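Local coordinates for thiol-activated cytolysin (Desulfobulbus propionicus, PDB 6NAL), which probably forms pores in target membranes, as a member of the cholesterol-dependent cytolysin family from a Gram-negative bacterium, at residues F59-P64 with N81-G86; W132-G137 with L325-T330; K251-E256 with E358-Y363; D268-D273 with R317-N322; D288-V293 with V300-S305. All blocks are in the same frame, centred on the assembly; numbering follows the deposited sequence.

From the N terminus, contact 1 closes first: it folds the chain after strand 44-59 back against the short helix 81-84 and is finished before the others begin. Contact 2 then opens at the end of helix 118-133 and spans nearly two hundred residues to the loop before strand 332-340. Contact 3 crosses it, starting inside that span and ending beyond it on strand 349-372. Contact 4 is nested within both, and contact 5, a hairpin, lies inside contact 4. The last two touch, because I318 of helix 309-320 packs on Y301 and V293. Contact 3 joins helix 254-264 to its strand, contact 4 joins helix 309-320 to hairpin 265-270, and contact 5 lies within the large sheet.

Contact 1 of 5, residues F59-P64 with N81-G86; sequences FDIAVP and NDLLDG
A Schellman motif ends the short helix 81-84, and the turn it makes is packed against the extended chain that leaves strand 44-59. Its C-prime residue is G86, with a positive phi of 87°; G86 N bonds to L83 O at 3.1 Å, and the amide after G86 reaches back to D82 O. No hydrogen bond crosses between 59-64 and 81-86, so the union rests on apolar packing. F59 has CG anti to the backbone N (chi1 -173°), which sets the edge of its ring beside L84. L84 O lies in the ring plane, at the edge, 3.7 Å from F59 CE2, and the same corner of the ring is 4.1 Å from L84 CB. I61 divides its branches between two leucines. Its CG1 is anti to the carbonyl carbon (chi1 -45°), and CD1 at the end of that arm comes 3.8 Å from L84 CD2. The other branch, CG2, meets L83 CD2 at 4.2 Å, with these two side chains crossing at about a right angle. Further along, the ring of P64 rests on the glycine turn itself, P64 CG standing 3.4 Å from G86 O. In its surroundings, F59 also makes an edge-to-face contact with F24 and touches M160 and L161 of helix 156-163. L83 reaches Y336 and L233, on strands 332-340 and 232-250, while backbone bonds from I61 to Y336 and from V63 to L334 run the extended segment beside strand 332-340.

Contact 2 of 5, residues W132-G137 with L325-T330; sequences WFDSHG and LSRTNT
With chi1 at 49°, F133 holds CG in the crowded position between its backbone N and carbonyl carbon, and the ring projects from the end of helix 118-133 into the loop 325-330. R327 starts with CG anti to its carbonyl carbon (chi1 -84°) and bends at chi3 (-103°), which brings the end of the chain beside D134. The F133 ring receives S326 CA over one face, a CH-pi contact of 4.0 Å from S326 CA to the F133 ring centroid. Its far corner lies against the backbone, F133 CZ being 3.5 Å from S326 C. Alongside, F133 CE1 sits over one face of the R327 guanidinium, 3.9 Å from R327 NE, with the two planes strongly inclined. D134 approaches that guanidinium at its edge and forms a salt bridge to R327 NH2 through OD2, although the pair is modelled too close for its length to carry meaning. Within the loop, the hydroxyls of S326 and T328 share a hydrogen bond. W132 and H136 pack on A436 of the second subunit. R327 NE also bridges to E139, so two acids share one arginine, whose positive charge would be expected to favour their ionised forms, D134 being less surely placed.

Contact 3 of 5, residues K251-E256 with E358-Y363; sequences KLSSTE and EKTERY
This is a polar, partly hydrated surface contact in which the start of helix 254-264 is set against the long strand 349-372. S253 occupies the N-cap: its OG, in the crowded position at chi1 72°, accepts from E256 N at 3.0 Å. The direct link across is T360 N to T255 OG1, 3.1 Å and nearly straight at 170°. T255 presents OG1 to the strand with chi1 -62°, while its CG2 lies 3.5 Å from T360 O. Two waters extend the junction. One accepts from S254 N and donates to E358 OE2, at the end of a chain extended beyond CG; the other accepts from T255 N and donates to E358 O, also hydrogen-bonding T360 OG1. The amides of S254 and T255 are thus satisfied by water, that of E256 by the N-cap. At the far side E256 crosses R362 at about a right angle, E256 OE2 coming 3.3 Å from R362 CD. The opposite charges lie beyond salt-bridge range, and no N-H of R362 points at that oxygen; R362 NH2 pairs with D41 instead. On the strand, K359 and E361 form a short salt bridge. Strand 349-372 runs antiparallel to strand 44-59, with backbone bonds from K359 to T49 and E361 to V47, and helix 254-264 follows strand 232-250 of the large sheet.

Contact 4 of 5, residues D268-D273 with R317-N322; sequences DGLKID and RIIWDN
The indole of W320 has I319 CG2 over one face, 3.5 Å above its plane and offset toward the rim, and the backbone of D268 and G269 at its edge. Chi1 of -63° places CG anti to the carbonyl carbon, so the ring, carried by helix 309-320, lies with its nitrogen beside the D268 carbonyl. W320 NE1 donates to D268 O over 2.9 Å, with a bent N-H...O angle of 138°. The nitrogen stands well above the carbonyl plane, and the oxygen is somewhat tilted from the indole plane. G269 brings its CA beside the indole edge, 4.2 Å from W320 NE1, with backbone angles that suit glycine. D268 and G269 belong to the tight antiparallel hairpin of strands 265-266 and 269-270, within the region between helices 254-264 and 279-284. In relatives of this toxin family, the helical segment between the corresponding strands of the central sheet, here 232-250 and 287-294, is one of two that refold into membrane-spanning hairpins, and a similar role is probable here. The other branch of I319 carries CD1 to L270 CD1 at 4.2 Å, the two side chains crossing at about a right angle. L270 packs further on V312 and I315, and its backbone N bonds to N316 OD1, again on helix 309-320. W320 also touches A144 and F146 and lies near a bound tetraethylene glycol.

Contact 5 of 5, residues D288-V293 with V300-S305; sequences DVSIVV and VYNGLS
Strands 288-293 and 300-302 run antiparallel, 175° between their directions, and a G1 beta bulge shifts their register by one where G303 and L304 both face V289. I291 and Y301 form a hydrogen-bonded pair: I291 N to Y301 O at 2.9 Å and Y301 N to I291 O at 2.8 Å, both lying in their carbonyl planes. V289 with L304 is the second, beyond the bulge, V289 N reaching L304 O at 3.3 Å from above the carbonyl plane. On the face shared by V289, I291, Y301 and L304, Y301 CD1 lies 4.1 Å from I291 CB, while I291 CD1 meets L304 CD2. V289 and L304 meet CB to CB at 4.2 Å. On the other face V292 and V300 cross obliquely, V292 CG2 coming 3.8 Å from V300 CG1. The former face is covered by helix 309-320, where I315 packs on I291 and D311 on L304. Strand 288-293 is bonded on its other edge to strand 232-250. Three backbone bonds and an apolar face thus hold the hairpin, with the bulge interrupting regular pairing; strand 299-305 pairs with 287-294 as does the strand that moves away in relatives, so a similar role is probable.

Contact 1 of 5, residues F59-P64 with N81-G86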
# COMPACT_ATOMS: atom_id res chain seq x y z
N PHE A 59 -0.27 21.23 -21.21
CA PHE A 59 1.14 21.61 -21.33
C PHE A 59 1.22 23.13 -21.49
O PHE A 59 0.71 23.69 -22.48
CB PHE A 59 1.80 20.90 -22.50
CG PHE A 59 3.29 21.11 -22.60
CD1 PHE A 59 4.10 21.13 -21.48
CD2 PHE A 59 3.89 21.29 -23.85
CE1 PHE A 59 5.50 21.33 -21.58
CE2 PHE A 59 5.27 21.48 -23.98
CZ PHE A 59 6.08 21.49 -22.84
N ASP A 60 1.86 23.76 -20.52
CA ASP A 60 2.17 25.20 -20.55
C ASP A 60 3.45 25.46 -21.35
O ASP A 60 4.49 24.82 -21.12
CB ASP A 60 2.39 25.73 -19.13
CG ASP A 60 1.27 26.62 -18.66
OD1 ASP A 60 0.37 26.91 -19.48
OD2 ASP A 60 1.31 27.02 -17.47
N ILE A 61 3.39 26.40 -22.28
CA ILE A 61 4.51 26.65 -23.18
C ILE A 61 5.32 27.81 -22.62
O ILE A 61 4.84 28.94 -22.58
CB ILE A 61 4.05 26.97 -24.61
CG1 ILE A 61 2.96 26.01 -25.09
CG2 ILE A 61 5.23 26.99 -25.51
CD1 ILE A 61 3.40 24.64 -25.27
N ALA A 62 6.54 27.53 -22.16
CA ALA A 62 7.47 28.56 -21.73
C ALA A 62 8.00 29.35 -22.91
O ALA A 62 8.19 28.84 -24.02
CB ALA A 62 8.65 27.96 -20.98
N VAL A 63 8.26 30.63 -22.67
CA VAL A 63 9.04 31.43 -23.60
C VAL A 63 10.50 31.02 -23.51
O VAL A 63 11.14 31.27 -22.49
CB VAL A 63 8.93 32.93 -23.28
CG1 VAL A 63 9.95 33.71 -24.11
CG2 VAL A 63 7.56 33.50 -23.55
N PRO A 64 11.09 30.44 -24.53
CA PRO A 64 12.50 30.08 -24.42
C PRO A 64 13.40 31.31 -24.37
O PRO A 64 13.15 32.33 -25.02
CB PRO A 64 12.77 29.24 -25.67
CG PRO A 64 11.42 28.90 -26.24
CD PRO A 64 10.49 30.03 -25.81
N ASN A 81 6.04 20.51 -34.15
CA ASN A 81 6.38 19.87 -32.90
C ASN A 81 7.58 20.53 -32.25
O ASN A 81 7.73 20.49 -31.03
CB ASN A 81 6.65 18.40 -33.11
CG ASN A 81 5.41 17.65 -33.33
OD1 ASN A 81 4.41 17.87 -32.65
ND2 ASN A 81 5.43 16.77 -34.32
N ASP A 82 8.46 21.14 -33.03
CA ASP A 82 9.64 21.76 -32.42
C ASP A 82 9.30 23.01 -31.59
O ASP A 82 10.10 23.41 -30.73
CB ASP A 82 10.66 21.98 -33.54
CG ASP A 82 11.05 20.63 -34.25
OD1 ASP A 82 10.29 20.14 -35.12
OD2 ASP A 82 12.10 20.04 -33.93
N LEU A 83 8.09 23.57 -31.73
CA LEU A 83 7.62 24.56 -30.77
C LEU A 83 7.51 23.95 -29.35
O LEU A 83 7.96 24.56 -28.36
CB LEU A 83 6.30 25.12 -31.30
CG LEU A 83 5.60 26.20 -30.47
CD1 LEU A 83 4.81 27.10 -31.38
CD2 LEU A 83 4.68 25.59 -29.43
N LEU A 84 6.98 22.73 -29.22
CA LEU A 84 6.84 22.13 -27.88
C LEU A 84 8.20 21.88 -27.24
O LEU A 84 8.32 21.92 -26.01
CB LEU A 84 6.04 20.83 -27.95
CG LEU A 84 4.70 20.97 -28.67
CD1 LEU A 84 3.92 19.68 -28.66
CD2 LEU A 84 3.82 22.11 -28.11
N ASP A 85 9.23 21.60 -28.05
CA ASP A 85 10.59 21.35 -27.59
C ASP A 85 11.41 22.63 -27.38
O ASP A 85 12.64 22.55 -27.27
CB ASP A 85 11.36 20.46 -28.61
CG ASP A 85 10.55 19.19 -29.04
OD1 ASP A 85 9.90 18.56 -28.17
OD2 ASP A 85 10.59 18.81 -30.25
N GLY A 86 10.78 23.80 -27.41
CA GLY A 86 11.51 25.03 -27.15
C GLY A 86 12.21 25.70 -28.32
O GLY A 86 13.08 26.56 -28.08

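Contact 2 of 5, residues W132-G137 with L325-T330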
# COMPACT_ATOMS: atom_id res chain seq x y z
N TRP A 132 3.17 53.87 -16.27
CA TRP A 132 2.53 53.35 -15.08
C TRP A 132 3.42 53.51 -13.86
O TRP A 132 2.91 53.84 -12.78
CB TRP A 132 2.16 51.88 -15.20
CG TRP A 132 1.25 51.46 -14.07
CD1 TRP A 132 -0.03 51.94 -13.79
CD2 TRP A 132 1.54 50.51 -13.07
NE1 TRP A 132 -0.53 51.30 -12.68
CE2 TRP A 132 0.41 50.41 -12.23
CE3 TRP A 132 2.65 49.70 -12.81
CZ2 TRP A 132 0.36 49.55 -11.15
CZ3 TRP A 132 2.60 48.84 -11.74
CH2 TRP A 132 1.47 48.78 -10.91
N PHE A 133 4.72 53.25 -13.96
CA PHE A 133 5.51 53.52 -12.77
C PHE A 133 6.13 54.92 -12.79
O PHE A 133 6.52 55.42 -11.73
CB PHE A 133 6.57 52.41 -12.45
CG PHE A 133 7.45 51.97 -13.59
CD1 PHE A 133 8.16 52.89 -14.36
CD2 PHE A 133 7.62 50.60 -13.83
CE1 PHE A 133 9.00 52.44 -15.39
CE2 PHE A 133 8.45 50.15 -14.86
CZ PHE A 133 9.14 51.07 -15.64
N ASP A 134 6.11 55.64 -13.93
CA ASP A 134 6.32 57.09 -13.80
C ASP A 134 5.16 57.77 -13.08
O ASP A 134 5.18 58.99 -12.95
CB ASP A 134 6.51 57.76 -15.16
CG ASP A 134 7.97 58.06 -15.46
OD1 ASP A 134 8.26 58.96 -16.28
OD2 ASP A 134 8.85 57.37 -14.89
N SER A 135 4.15 57.00 -12.65
CA SER A 135 3.01 57.52 -11.91
C SER A 135 2.85 56.88 -10.54
O SER A 135 1.81 57.08 -9.91
CB SER A 135 1.72 57.35 -12.74
OG SER A 135 0.95 56.23 -12.34
N HIS A 136 3.84 56.10 -10.07
CA HIS A 136 3.88 55.53 -8.71
C HIS A 136 5.23 55.85 -8.08
O HIS A 136 5.96 54.97 -7.60
CB HIS A 136 3.64 54.03 -8.66
CG HIS A 136 2.24 53.65 -9.03
ND1 HIS A 136 1.87 52.36 -9.33
CD2 HIS A 136 1.13 54.41 -9.18
CE1 HIS A 136 0.59 52.34 -9.64
NE2 HIS A 136 0.11 53.56 -9.54
N GLY A 137 5.56 57.13 -8.12
CA GLY A 137 6.88 57.60 -7.79
C GLY A 137 7.79 57.51 -8.99
O GLY A 137 7.36 57.70 -10.14
N LEU A 325 9.91 46.79 -9.51
CA LEU A 325 9.83 46.79 -10.96
C LEU A 325 10.02 48.20 -11.50
O LEU A 325 9.40 49.17 -11.04
CB LEU A 325 8.50 46.19 -11.42
CG LEU A 325 8.69 45.27 -12.63
CD1 LEU A 325 9.55 44.07 -12.37
CD2 LEU A 325 7.33 44.79 -13.10
N SER A 326 10.91 48.31 -12.49
CA SER A 326 11.44 49.57 -12.96
C SER A 326 11.97 49.39 -14.39
O SER A 326 11.83 48.32 -15.00
CB SER A 326 12.53 50.08 -12.01
OG SER A 326 13.78 49.49 -12.31
N ARG A 327 12.56 50.46 -14.94
CA ARG A 327 13.19 50.40 -16.26
C ARG A 327 14.50 49.62 -16.23
O ARG A 327 14.90 49.03 -17.24
CB ARG A 327 13.47 51.80 -16.79
CG ARG A 327 12.32 52.48 -17.47
CD ARG A 327 12.63 53.96 -17.60
NE ARG A 327 11.88 54.73 -16.61
CZ ARG A 327 11.06 55.74 -16.88
NH1 ARG A 327 10.88 56.14 -18.14
NH2 ARG A 327 10.43 56.37 -15.89
N THR A 328 15.19 49.67 -15.09
CA THR A 328 16.45 48.99 -14.84
C THR A 328 16.30 47.56 -14.32
O THR A 328 17.28 46.80 -14.33
CB THR A 328 17.26 49.77 -13.81
OG1 THR A 328 16.65 49.64 -12.51
CG2 THR A 328 17.33 51.26 -14.15
N ASN A 329 15.08 47.16 -13.96
CA ASN A 329 14.79 45.86 -13.36
C ASN A 329 13.49 45.34 -13.96
O ASN A 329 12.39 45.68 -13.51
CB ASN A 329 14.69 45.97 -11.84
CG ASN A 329 14.93 44.64 -11.15
OD1 ASN A 329 15.84 43.88 -11.53
ND2 ASN A 329 14.10 44.34 -10.17
N THR A 330 13.62 44.53 -15.00
CA THR A 330 12.53 44.09 -15.84
C THR A 330 11.83 42.85 -15.27
O THR A 330 12.28 42.21 -14.32
CB THR A 330 13.04 43.79 -17.25
OG1 THR A 330 14.31 43.12 -17.18
CG2 THR A 330 13.22 45.07 -18.08

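Contact 3 of 5, residues K251-E256 with E358-Y363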
# COMPACT_ATOMS: atom_id res chain seq x y z
N LYS A 251 21.05 11.25 -2.32
CA LYS A 251 21.13 9.80 -2.49
C LYS A 251 20.06 9.07 -1.68
O LYS A 251 19.85 7.88 -1.92
CB LYS A 251 22.54 9.32 -2.14
CG LYS A 251 23.53 9.63 -3.27
CD LYS A 251 24.90 9.10 -2.98
CE LYS A 251 25.46 8.29 -4.19
NZ LYS A 251 26.77 8.83 -4.72
N LEU A 252 19.43 9.74 -0.72
CA LEU A 252 18.22 9.23 -0.09
C LEU A 252 17.22 8.69 -1.10
O LEU A 252 17.29 9.03 -2.29
CB LEU A 252 17.48 10.29 0.72
CG LEU A 252 18.17 11.06 1.84
CD1 LEU A 252 17.33 12.24 2.38
CD2 LEU A 252 18.53 10.08 2.95
N SER A 253 16.30 7.84 -0.65
CA SER A 253 15.25 7.34 -1.51
C SER A 253 14.26 8.45 -1.86
O SER A 253 14.09 9.42 -1.11
CB SER A 253 14.51 6.23 -0.78
OG SER A 253 13.74 6.81 0.26
N SER A 254 13.59 8.28 -3.01
CA SER A 254 12.52 9.19 -3.40
C SER A 254 11.55 9.43 -2.26
O SER A 254 11.10 10.56 -2.03
CB SER A 254 11.74 8.63 -4.59
OG SER A 254 12.62 8.05 -5.50
N THR A 255 11.14 8.36 -1.59
CA THR A 255 10.10 8.49 -0.58
C THR A 255 10.60 9.31 0.60
O THR A 255 9.88 10.16 1.13
CB THR A 255 9.65 7.10 -0.12
OG1 THR A 255 9.09 6.37 -1.23
CG2 THR A 255 8.67 7.24 1.04
N GLU A 256 11.85 9.05 1.02
CA GLU A 256 12.42 9.77 2.15
C GLU A 256 12.81 11.19 1.75
O GLU A 256 12.64 12.12 2.55
CB GLU A 256 13.61 8.99 2.73
CG GLU A 256 13.70 9.04 4.26
CD GLU A 256 14.22 7.75 4.89
OE1 GLU A 256 15.13 7.14 4.27
OE2 GLU A 256 13.73 7.35 5.99
N GLU A 358 8.80 5.02 -7.32
CA GLU A 358 9.41 4.08 -6.37
C GLU A 358 9.01 4.37 -4.93
O GLU A 358 9.25 5.47 -4.43
CB GLU A 358 10.92 4.11 -6.48
CG GLU A 358 11.37 3.98 -7.91
CD GLU A 358 12.88 4.08 -8.05
OE1 GLU A 358 13.47 3.29 -8.85
OE2 GLU A 358 13.48 4.88 -7.29
N LYS A 359 8.41 3.40 -4.26
CA LYS A 359 7.97 3.55 -2.88
C LYS A 359 8.87 2.67 -2.02
O LYS A 359 9.01 1.47 -2.28
CB LYS A 359 6.50 3.17 -2.68
CG LYS A 359 6.10 3.24 -1.20
CD LYS A 359 4.69 2.74 -0.98
CE LYS A 359 4.17 3.09 0.42
NZ LYS A 359 5.10 3.94 1.25
N THR A 360 9.52 3.28 -1.05
CA THR A 360 10.35 2.64 -0.06
C THR A 360 9.63 2.75 1.27
O THR A 360 9.11 3.82 1.60
CB THR A 360 11.70 3.35 0.00
OG1 THR A 360 12.39 3.24 -1.25
CG2 THR A 360 12.52 2.76 1.13
N GLU A 361 9.51 1.62 1.99
CA GLU A 361 9.03 1.59 3.37
C GLU A 361 10.11 1.01 4.26
O GLU A 361 10.76 0.02 3.89
CB GLU A 361 7.76 0.75 3.54
CG GLU A 361 6.52 1.37 2.91
CD GLU A 361 5.73 2.25 3.88
OE1 GLU A 361 5.60 3.49 3.63
OE2 GLU A 361 5.22 1.69 4.89
N ARG A 362 10.32 1.62 5.41
CA ARG A 362 11.26 1.16 6.40
C ARG A 362 10.45 0.65 7.59
O ARG A 362 9.56 1.34 8.09
CB ARG A 362 12.24 2.27 6.81
CG ARG A 362 13.04 2.90 5.64
CD ARG A 362 13.97 4.07 6.07
NE ARG A 362 15.01 3.60 6.99
CZ ARG A 362 16.23 3.24 6.61
NH1 ARG A 362 16.58 3.31 5.33
NH2 ARG A 362 17.11 2.80 7.52
N TYR A 363 10.73 -0.58 7.99
CA TYR A 363 10.05 -1.24 9.10
C TYR A 363 11.13 -1.53 10.14
O TYR A 363 12.09 -2.27 9.86
CB TYR A 363 9.35 -2.51 8.66
CG TYR A 363 8.36 -2.34 7.55
CD1 TYR A 363 7.03 -2.08 7.84
CD2 TYR A 363 8.75 -2.46 6.22
CE1 TYR A 363 6.09 -1.94 6.85
CE2 TYR A 363 7.81 -2.32 5.19
CZ TYR A 363 6.47 -2.05 5.54
OH TYR A 363 5.50 -1.91 4.59
O HOH W 1 13.82 6.05 -4.41
O HOH W 2 11.56 5.70 -2.79

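Contact 4 of 5, residues D268-D273 with R317-N322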
# COMPACT_ATOMS: atom_id res chain seq x y z
N ASP A 268 5.11 28.60 2.18
CA ASP A 268 5.59 29.67 3.05
C ASP A 268 7.10 29.76 3.13
O ASP A 268 7.63 30.72 3.68
CB ASP A 268 5.07 29.51 4.49
CG ASP A 268 3.57 29.69 4.59
OD1 ASP A 268 3.02 30.62 3.93
OD2 ASP A 268 2.94 28.90 5.32
N GLY A 269 7.81 28.77 2.59
CA GLY A 269 9.25 28.79 2.59
C GLY A 269 9.75 27.59 3.38
O GLY A 269 9.14 26.59 3.44
N LEU A 270 10.93 27.82 3.96
CA LEU A 270 11.57 26.74 4.70
C LEU A 270 11.46 27.01 6.20
O LEU A 270 11.96 28.01 6.69
CB LEU A 270 13.05 26.54 4.31
CG LEU A 270 13.22 25.87 2.96
CD1 LEU A 270 12.57 26.67 1.86
CD2 LEU A 270 14.72 25.82 2.78
N LYS A 271 10.70 26.20 6.89
CA LYS A 271 10.53 26.25 8.35
C LYS A 271 11.23 24.99 8.86
O LYS A 271 10.62 23.93 9.08
CB LYS A 271 9.04 26.29 8.67
CG LYS A 271 8.74 26.22 10.15
CD LYS A 271 7.30 25.74 10.46
CE LYS A 271 7.11 24.23 10.10
NZ LYS A 271 7.32 23.34 11.23
N ILE A 272 12.55 25.08 8.98
CA ILE A 272 13.35 24.01 9.53
C ILE A 272 13.98 24.56 10.79
O ILE A 272 14.67 25.58 10.74
CB ILE A 272 14.43 23.53 8.57
CG1 ILE A 272 15.23 22.43 9.23
CG2 ILE A 272 15.34 24.68 8.23
CD1 ILE A 272 16.25 21.81 8.31
N ASP A 273 13.75 23.89 11.91
CA ASP A 273 14.16 24.45 13.19
C ASP A 273 14.80 23.38 14.07
O ASP A 273 14.67 22.17 13.84
CB ASP A 273 12.97 25.12 13.90
CG ASP A 273 13.42 26.00 15.07
OD1 ASP A 273 14.55 26.53 15.04
OD2 ASP A 273 12.64 26.15 16.03
N ARG A 317 14.65 34.41 2.38
CA ARG A 317 14.73 35.78 1.93
C ARG A 317 14.64 35.89 0.43
O ARG A 317 13.91 36.74 -0.09
CB ARG A 317 16.01 36.39 2.42
CG ARG A 317 15.86 38.02 2.47
CD ARG A 317 17.23 38.38 2.93
NE ARG A 317 17.79 37.39 3.91
CZ ARG A 317 18.99 36.84 3.93
NH1 ARG A 317 19.90 37.35 3.16
NH2 ARG A 317 19.14 35.88 4.85
N ILE A 318 15.46 35.10 -0.27
CA ILE A 318 15.34 35.01 -1.72
C ILE A 318 13.89 34.80 -2.12
O ILE A 318 13.43 35.36 -3.12
CB ILE A 318 16.22 33.89 -2.29
CG1 ILE A 318 17.70 34.19 -2.08
CG2 ILE A 318 15.88 33.75 -3.76
CD1 ILE A 318 18.53 32.91 -2.01
N ILE A 319 13.14 33.97 -1.37
CA ILE A 319 11.77 33.63 -1.78
C ILE A 319 10.82 34.79 -1.55
O ILE A 319 9.82 34.93 -2.26
CB ILE A 319 11.26 32.38 -1.04
CG1 ILE A 319 11.97 31.13 -1.50
CG2 ILE A 319 9.77 32.18 -1.22
CD1 ILE A 319 11.73 29.97 -0.59
N TRP A 320 11.00 35.53 -0.46
CA TRP A 320 10.01 36.55 -0.08
C TRP A 320 10.50 37.95 -0.39
O TRP A 320 9.87 38.92 0.06
CB TRP A 320 9.63 36.41 1.40
CG TRP A 320 8.97 35.09 1.58
CD1 TRP A 320 9.45 34.02 2.30
CD2 TRP A 320 7.77 34.64 0.94
NE1 TRP A 320 8.61 32.96 2.16
CE2 TRP A 320 7.56 33.31 1.34
CE3 TRP A 320 6.84 35.24 0.07
CZ2 TRP A 320 6.45 32.56 0.91
CZ3 TRP A 320 5.75 34.50 -0.36
CH2 TRP A 320 5.56 33.17 0.07
N ASP A 321 11.58 38.06 -1.16
CA ASP A 321 12.00 39.33 -1.73
C ASP A 321 10.82 40.00 -2.42
O ASP A 321 10.11 39.38 -3.22
CB ASP A 321 13.14 39.11 -2.73
CG ASP A 321 14.50 39.47 -2.15
OD1 ASP A 321 14.54 40.36 -1.26
OD2 ASP A 321 15.53 38.88 -2.58
N ASN A 322 10.58 41.26 -2.06
CA ASN A 322 9.82 42.14 -2.93
C ASN A 322 10.59 42.45 -4.20
O ASN A 322 11.82 42.53 -4.21
CB ASN A 322 9.49 43.42 -2.22
CG ASN A 322 8.44 43.22 -1.19
OD1 ASN A 322 8.38 42.13 -0.55
ND2 ASN A 322 7.55 44.22 -1.04

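Contact 5 of 5, residues D288-V293 with V300-S305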
# COMPACT_ATOMS: atom_id res chain seq x y z
N ASP A 288 21.42 18.21 -1.16
CA ASP A 288 22.04 19.35 -1.84
C ASP A 288 20.98 20.26 -2.47
O ASP A 288 20.15 19.79 -3.25
CB ASP A 288 22.99 18.87 -2.95
CG ASP A 288 24.24 18.17 -2.43
OD1 ASP A 288 24.62 18.36 -1.24
OD2 ASP A 288 24.86 17.43 -3.22
N VAL A 289 21.06 21.56 -2.18
CA VAL A 289 20.08 22.53 -2.66
C VAL A 289 20.70 23.38 -3.77
O VAL A 289 21.85 23.81 -3.68
CB VAL A 289 19.58 23.43 -1.51
CG1 VAL A 289 18.43 24.29 -2.00
CG2 VAL A 289 19.20 22.61 -0.30
N SER A 290 19.92 23.61 -4.82
CA SER A 290 20.29 24.50 -5.91
C SER A 290 19.10 25.39 -6.15
O SER A 290 17.97 24.95 -6.02
CB SER A 290 20.63 23.75 -7.16
OG SER A 290 21.83 23.07 -6.94
N ILE A 291 19.36 26.63 -6.54
CA ILE A 291 18.32 27.62 -6.72
C ILE A 291 18.61 28.51 -7.91
O ILE A 291 19.73 28.99 -8.09
CB ILE A 291 18.16 28.51 -5.48
CG1 ILE A 291 17.84 27.64 -4.28
CG2 ILE A 291 17.11 29.51 -5.74
CD1 ILE A 291 17.72 28.45 -3.03
N VAL A 292 17.59 28.76 -8.68
CA VAL A 292 17.68 29.70 -9.77
C VAL A 292 16.53 30.67 -9.66
O VAL A 292 15.37 30.28 -9.42
CB VAL A 292 17.71 28.99 -11.14
CG1 VAL A 292 16.55 28.14 -11.27
CG2 VAL A 292 17.71 29.99 -12.26
N VAL A 293 16.84 31.95 -9.84
CA VAL A 293 15.89 33.02 -9.74
C VAL A 293 15.90 33.78 -11.07
O VAL A 293 16.96 34.17 -11.56
CB VAL A 293 16.23 33.95 -8.56
CG1 VAL A 293 15.37 35.23 -8.67
CG2 VAL A 293 16.04 33.24 -7.19
N VAL A 300 21.66 32.64 -9.44
CA VAL A 300 21.67 31.20 -9.20
C VAL A 300 22.57 30.95 -8.02
O VAL A 300 23.58 31.64 -7.85
CB VAL A 300 22.10 30.31 -10.40
CG1 VAL A 300 21.40 30.87 -11.67
CG2 VAL A 300 23.52 30.28 -10.57
N TYR A 301 22.19 29.97 -7.18
CA TYR A 301 22.97 29.51 -6.04
C TYR A 301 23.11 27.98 -6.08
O TYR A 301 22.17 27.28 -6.48
CB TYR A 301 22.32 29.91 -4.71
CG TYR A 301 21.81 31.33 -4.60
CD1 TYR A 301 20.67 31.69 -5.25
CD2 TYR A 301 22.46 32.29 -3.82
CE1 TYR A 301 20.16 32.92 -5.13
CE2 TYR A 301 21.98 33.57 -3.72
CZ TYR A 301 20.81 33.86 -4.38
OH TYR A 301 20.23 35.08 -4.39
N ASN A 302 24.24 27.47 -5.61
CA ASN A 302 24.54 26.05 -5.60
C ASN A 302 25.20 25.74 -4.28
O ASN A 302 25.76 26.62 -3.63
CB ASN A 302 25.48 25.66 -6.75
CG ASN A 302 24.85 25.80 -8.12
OD1 ASN A 302 23.82 25.20 -8.39
ND2 ASN A 302 25.48 26.61 -9.00
N GLY A 303 25.13 24.49 -3.85
CA GLY A 303 25.92 24.08 -2.70
C GLY A 303 25.41 24.51 -1.35
O GLY A 303 26.16 24.48 -0.38
N LEU A 304 24.15 24.88 -1.25
CA LEU A 304 23.60 25.23 0.04
C LEU A 304 23.13 23.97 0.78
O LEU A 304 22.87 22.91 0.19
CB LEU A 304 22.45 26.21 -0.15
CG LEU A 304 22.82 27.62 -0.63
CD1 LEU A 304 23.73 27.60 -1.82
CD2 LEU A 304 21.53 28.32 -0.95
N SER A 305 23.04 24.12 2.11
CA SER A 305 22.64 23.02 2.99
C SER A 305 21.56 23.42 3.99
O SER A 305 21.53 24.54 4.51
CB SER A 305 23.79 22.47 3.79
OG SER A 305 23.30 21.78 4.91